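PDB 2D2E: SufC protein from Thermus thermophilus, which binds and hydrolyses ATP as a cytoplasmic ABC-type ATPase, probably powering iron-sulfur cluster assembly by the Suf system. Local coordinates for residues G15-P27 / K213-T225. Numbering follows the deposited sequence.
Sequences GETILKGVNLVVP and KVHVMMDGRVVAT
Arg221 turns its guanidinium edge to the carbonyl oxygen of Lys20. Its CB lies 3.7 Å from Lys20 O and about as close to Gly21 O; CG sits between the backbone N and the carbonyl carbon (chi1 62°). CD, after an extended chi2, only grazes Lys20 O, and the turn at chi3 (53°) swings NE onto that oxygen. NE and NH2 grip it side-on, at 3.0 and 2.9 Å from Lys20 O, with CZ carried between them at 3.3 Å; both bonds are bent and the oxygen somewhat out of the guanidinium plane. Lys20 N in turn donates to Gly220 O (2.7 Å), so both polar backbone atoms of Lys20 are engaged by the type I' turn of the hairpin. Here strand 16-27, from the antiparallel sheet of the ABC ATPase domain, lies across one face of the hairpin ending its mixed core sheet, roughly antiparallel to strand 213-218. Further along, water bridges the spacing: one accepts from Val222 N and Asn23 N and donates to Gly21 O; another, at the His215 ring edge, joins ND1 to Asn23 O. Leu24 CG makes a CH-pi contact squarely over one face of that ring, whose NE2 is hydrogen-bonded to His32 ND1. Between turn and ring, Leu19 CD2 packs on Met217 SD at 4.2 Å, and Met217 in turn approaches Gly41, one of the residues that bind ADP.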
loop_
_atom_site.group_PDB
_atom_site.type_symbol
_atom_site.label_atom_id
_atom_site.label_comp_id
_atom_site.label_asym_id
_atom_site.label_seq_id
_atom_site.Cartn_x
_atom_site.Cartn_y
_atom_site.Cartn_z
ATOM N N GLY A 15 8.079 -23.347 -6.215
ATOM C CA GLY A 15 8.192 -24.509 -5.354
ATOM C C GLY A 15 8.973 -24.387 -4.057
ATOM O O GLY A 15 9.762 -25.271 -3.757
ATOM N N GLU A 16 8.776 -23.306 -3.297
ATOM C CA GLU A 16 9.470 -23.098 -2.013
ATOM C C GLU A 16 8.563 -22.273 -1.096
ATOM O O GLU A 16 7.959 -21.312 -1.549
ATOM C CB GLU A 16 10.795 -22.356 -2.229
ATOM N N THR A 17 8.476 -22.643 0.175
ATOM C CA THR A 17 7.613 -21.931 1.124
ATOM C C THR A 17 8.246 -20.634 1.606
ATOM O O THR A 17 9.321 -20.649 2.223
ATOM C CB THR A 17 7.298 -22.793 2.361
ATOM O OG1 THR A 17 6.733 -24.041 1.945
ATOM C CG2 THR A 17 6.291 -22.084 3.264
ATOM N N ILE A 18 7.589 -19.510 1.323
ATOM C CA ILE A 18 8.117 -18.225 1.754
ATOM C C ILE A 18 7.332 -17.625 2.918
ATOM O O ILE A 18 7.932 -17.040 3.815
ATOM C CB ILE A 18 8.203 -17.199 0.586
ATOM C CG1 ILE A 18 6.811 -16.862 0.050
ATOM C CG2 ILE A 18 9.106 -17.751 -0.517
ATOM C CD1 ILE A 18 6.195 -17.926 -0.797
ATOM N N LEU A 19 6.005 -17.759 2.918
ATOM C CA LEU A 19 5.210 -17.244 4.045
ATOM C C LEU A 19 4.850 -18.432 4.927
ATOM O O LEU A 19 4.307 -19.445 4.454
ATOM C CB LEU A 19 3.950 -16.508 3.591
ATOM C CG LEU A 19 4.158 -15.252 2.738
ATOM C CD1 LEU A 19 2.814 -14.539 2.537
ATOM C CD2 LEU A 19 5.167 -14.320 3.422
ATOM N N LYS A 20 5.178 -18.306 6.204
ATOM C CA LYS A 20 4.992 -19.395 7.146
ATOM C C LYS A 20 4.060 -19.101 8.298
ATOM O O LYS A 20 4.466 -19.141 9.454
ATOM C CB LYS A 20 6.377 -19.824 7.658
ATOM C CG LYS A 20 7.287 -20.349 6.541
ATOM C CD LYS A 20 8.739 -20.520 7.002
ATOM C CE LYS A 20 9.587 -21.083 5.876
ATOM N NZ LYS A 20 11.044 -21.053 6.218
ATOM N N GLY A 21 2.798 -18.810 7.968
ATOM C CA GLY A 21 1.798 -18.547 8.991
ATOM C C GLY A 21 1.734 -17.094 9.420
ATOM O O GLY A 21 1.963 -16.768 10.580
ATOM N N VAL A 22 1.419 -16.235 8.459
ATOM C CA VAL A 22 1.328 -14.799 8.686
ATOM C C VAL A 22 -0.001 -14.446 9.340
ATOM O O VAL A 22 -1.051 -14.851 8.861
ATOM C CB VAL A 22 1.420 -14.032 7.351
ATOM C CG1 VAL A 22 1.240 -12.517 7.603
ATOM C CG2 VAL A 22 2.779 -14.271 6.698
ATOM N N ASN A 23 0.069 -13.736 10.459
ATOM C CA ASN A 23 -1.131 -13.258 11.152
ATOM C C ASN A 23 -0.896 -11.765 11.326
ATOM O O ASN A 23 0.034 -11.365 12.011
ATOM C CB ASN A 23 -1.280 -13.945 12.501
ATOM C CG ASN A 23 -1.667 -15.396 12.345
ATOM O OD1 ASN A 23 -2.713 -15.701 11.774
ATOM N ND2 ASN A 23 -0.810 -16.297 12.818
ATOM N N LEU A 24 -1.735 -10.948 10.688
ATOM C CA LEU A 24 -1.563 -9.502 10.733
ATOM C C LEU A 24 -2.921 -8.846 10.557
ATOM O O LEU A 24 -3.576 -9.067 9.554
ATOM C CB LEU A 24 -0.618 -9.073 9.589
ATOM C CG LEU A 24 0.059 -7.689 9.667
ATOM C CD1 LEU A 24 1.236 -7.641 8.701
ATOM C CD2 LEU A 24 -0.927 -6.589 9.334
ATOM N N VAL A 25 -3.330 -8.041 11.536
ATOM C CA VAL A 25 -4.623 -7.342 11.478
ATOM C C VAL A 25 -4.455 -5.827 11.462
ATOM O O VAL A 25 -3.752 -5.287 12.312
ATOM C CB VAL A 25 -5.494 -7.684 12.726
ATOM C CG1 VAL A 25 -6.764 -6.862 12.727
ATOM C CG2 VAL A 25 -5.869 -9.155 12.709
ATOM N N VAL A 26 -5.083 -5.146 10.505
ATOM C CA VAL A 26 -5.040 -3.677 10.468
ATOM C C VAL A 26 -6.476 -3.162 10.611
ATOM O O VAL A 26 -7.284 -3.279 9.686
ATOM C CB VAL A 26 -4.480 -3.124 9.147
ATOM C CG1 VAL A 26 -4.413 -1.584 9.212
ATOM C CG2 VAL A 26 -3.071 -3.674 8.897
ATOM N N PRO A 27 -6.815 -2.582 11.772
ATOM C CA PRO A 27 -8.184 -2.067 11.940
ATOM C C PRO A 27 -8.430 -0.869 11.032
ATOM O O PRO A 27 -7.537 -0.051 10.833
ATOM C CB PRO A 27 -8.221 -1.634 13.404
ATOM C CG PRO A 27 -7.190 -2.528 14.082
ATOM C CD PRO A 27 -6.058 -2.515 13.035
ATOM N N LYS A 213 0.741 0.866 14.923
ATOM C CA LYS A 213 1.314 -0.433 15.295
ATOM C C LYS A 213 2.377 -0.805 14.266
ATOM O O LYS A 213 2.259 -0.450 13.087
ATOM C CB LYS A 213 0.216 -1.515 15.326
ATOM C CG LYS A 213 0.689 -2.898 15.826
ATOM C CD LYS A 213 -0.525 -3.798 16.068
ATOM C CE LYS A 213 -0.166 -5.185 16.572
ATOM N NZ LYS A 213 -1.433 -5.964 16.853
ATOM N N VAL A 214 3.424 -1.469 14.740
ATOM C CA VAL A 214 4.515 -1.954 13.909
ATOM C C VAL A 214 4.583 -3.476 14.017
ATOM O O VAL A 214 4.589 -4.019 15.131
ATOM C CB VAL A 214 5.863 -1.380 14.385
ATOM C CG1 VAL A 214 7.013 -2.030 13.590
ATOM C CG2 VAL A 214 5.859 0.132 14.216
ATOM N N HIS A 215 4.603 -4.158 12.871
ATOM C CA HIS A 215 4.720 -5.632 12.810
ATOM C C HIS A 215 6.084 -5.901 12.188
ATOM O O HIS A 215 6.461 -5.215 11.243
ATOM C CB HIS A 215 3.663 -6.221 11.873
ATOM C CG HIS A 215 2.267 -5.795 12.186
ATOM N ND1 HIS A 215 1.382 -6.582 12.898
ATOM C CD2 HIS A 215 1.599 -4.657 11.881
ATOM C CE1 HIS A 215 0.228 -5.947 13.020
ATOM N NE2 HIS A 215 0.334 -4.776 12.411
ATOM N N VAL A 216 6.827 -6.882 12.710
ATOM C CA VAL A 216 8.132 -7.192 12.120
ATOM C C VAL A 216 8.132 -8.638 11.639
ATOM O O VAL A 216 7.807 -9.566 12.403
ATOM C CB VAL A 216 9.290 -7.015 13.111
ATOM C CG1 VAL A 216 10.627 -7.181 12.352
ATOM C CG2 VAL A 216 9.226 -5.653 13.762
ATOM N N MET A 217 8.490 -8.827 10.369
ATOM C CA MET A 217 8.500 -10.158 9.777
ATOM C C MET A 217 9.879 -10.743 9.532
ATOM O O MET A 217 10.723 -10.122 8.885
ATOM C CB MET A 217 7.707 -10.144 8.446
ATOM C CG MET A 217 7.533 -11.521 7.787
ATOM S SD MET A 217 6.349 -11.553 6.388
ATOM C CE MET A 217 5.086 -10.576 6.987
ATOM N N MET A 218 10.102 -11.938 10.075
ATOM C CA MET A 218 11.347 -12.661 9.868
ATOM C C MET A 218 10.983 -14.109 9.618
ATOM O O MET A 218 10.042 -14.650 10.222
ATOM C CB MET A 218 12.239 -12.579 11.092
ATOM C CG MET A 218 12.680 -11.163 11.415
ATOM S SD MET A 218 13.768 -11.237 12.843
ATOM C CE MET A 218 13.976 -9.555 13.174
ATOM N N ASP A 219 11.739 -14.729 8.725
ATOM C CA ASP A 219 11.510 -16.131 8.370
ATOM C C ASP A 219 10.043 -16.411 8.029
ATOM O O ASP A 219 9.455 -17.386 8.494
ATOM C CB ASP A 219 11.994 -17.047 9.507
ATOM C CG ASP A 219 13.505 -16.951 9.733
ATOM O OD1 ASP A 219 14.263 -17.054 8.750
ATOM O OD2 ASP A 219 13.936 -16.780 10.890
ATOM N N GLY A 220 9.449 -15.526 7.234
ATOM C CA GLY A 220 8.080 -15.730 6.789
ATOM C C GLY A 220 6.925 -15.556 7.755
ATOM O O GLY A 220 5.808 -15.932 7.424
ATOM N N ARG A 221 7.164 -14.993 8.936
ATOM C CA ARG A 221 6.084 -14.782 9.890
ATOM C C ARG A 221 6.347 -13.544 10.740
ATOM O O ARG A 221 7.457 -13.013 10.751
ATOM C CB ARG A 221 5.887 -16.012 10.789
ATOM C CG ARG A 221 7.057 -16.386 11.657
ATOM C CD ARG A 221 6.639 -17.492 12.626
ATOM N NE ARG A 221 6.036 -18.625 11.929
ATOM C CZ ARG A 221 5.521 -19.696 12.531
ATOM N NH1 ARG A 221 5.527 -19.790 13.856
ATOM N NH2 ARG A 221 5.002 -20.683 11.807
ATOM N N VAL A 222 5.307 -13.063 11.410
ATOM C CA VAL A 222 5.436 -11.895 12.258
ATOM C C VAL A 222 5.980 -12.388 13.596
ATOM O O VAL A 222 5.334 -13.173 14.286
ATOM C CB VAL A 222 4.075 -11.208 12.476
ATOM C CG1 VAL A 222 4.240 -10.054 13.455
ATOM C CG2 VAL A 222 3.524 -10.712 11.129
ATOM N N VAL A 223 7.178 -11.937 13.941
ATOM C CA VAL A 223 7.824 -12.375 15.183
ATOM C C VAL A 223 7.755 -11.363 16.307
ATOM O O VAL A 223 8.124 -11.660 17.445
ATOM C CB VAL A 223 9.299 -12.747 14.930
ATOM C CG1 VAL A 223 9.353 -13.898 13.926
ATOM C CG2 VAL A 223 10.084 -11.517 14.420
ATOM N N ALA A 224 7.279 -10.165 15.996
ATOM C CA ALA A 224 7.153 -9.125 17.005
ATOM C C ALA A 224 6.245 -8.017 16.544
ATOM O O ALA A 224 6.145 -7.741 15.345
ATOM C CB ALA A 224 8.507 -8.536 17.351
ATOM N N THR A 225 5.593 -7.378 17.512
ATOM C CA THR A 225 4.715 -6.245 17.234
ATOM C C THR A 225 4.897 -5.251 18.361
ATOM O O THR A 225 5.314 -5.619 19.475
ATOM C CB THR A 225 3.235 -6.622 17.184
ATOM O OG1 THR A 225 2.821 -7.038 18.490
ATOM C CG2 THR A 225 2.980 -7.740 16.183
HETATM O O HOH W 1 2.673 -14.447 11.775
HETATM O O HOH W 2 0.749 -9.234 13.735
HETATM O O HOH W 3 -3.420 -5.454 14.890
#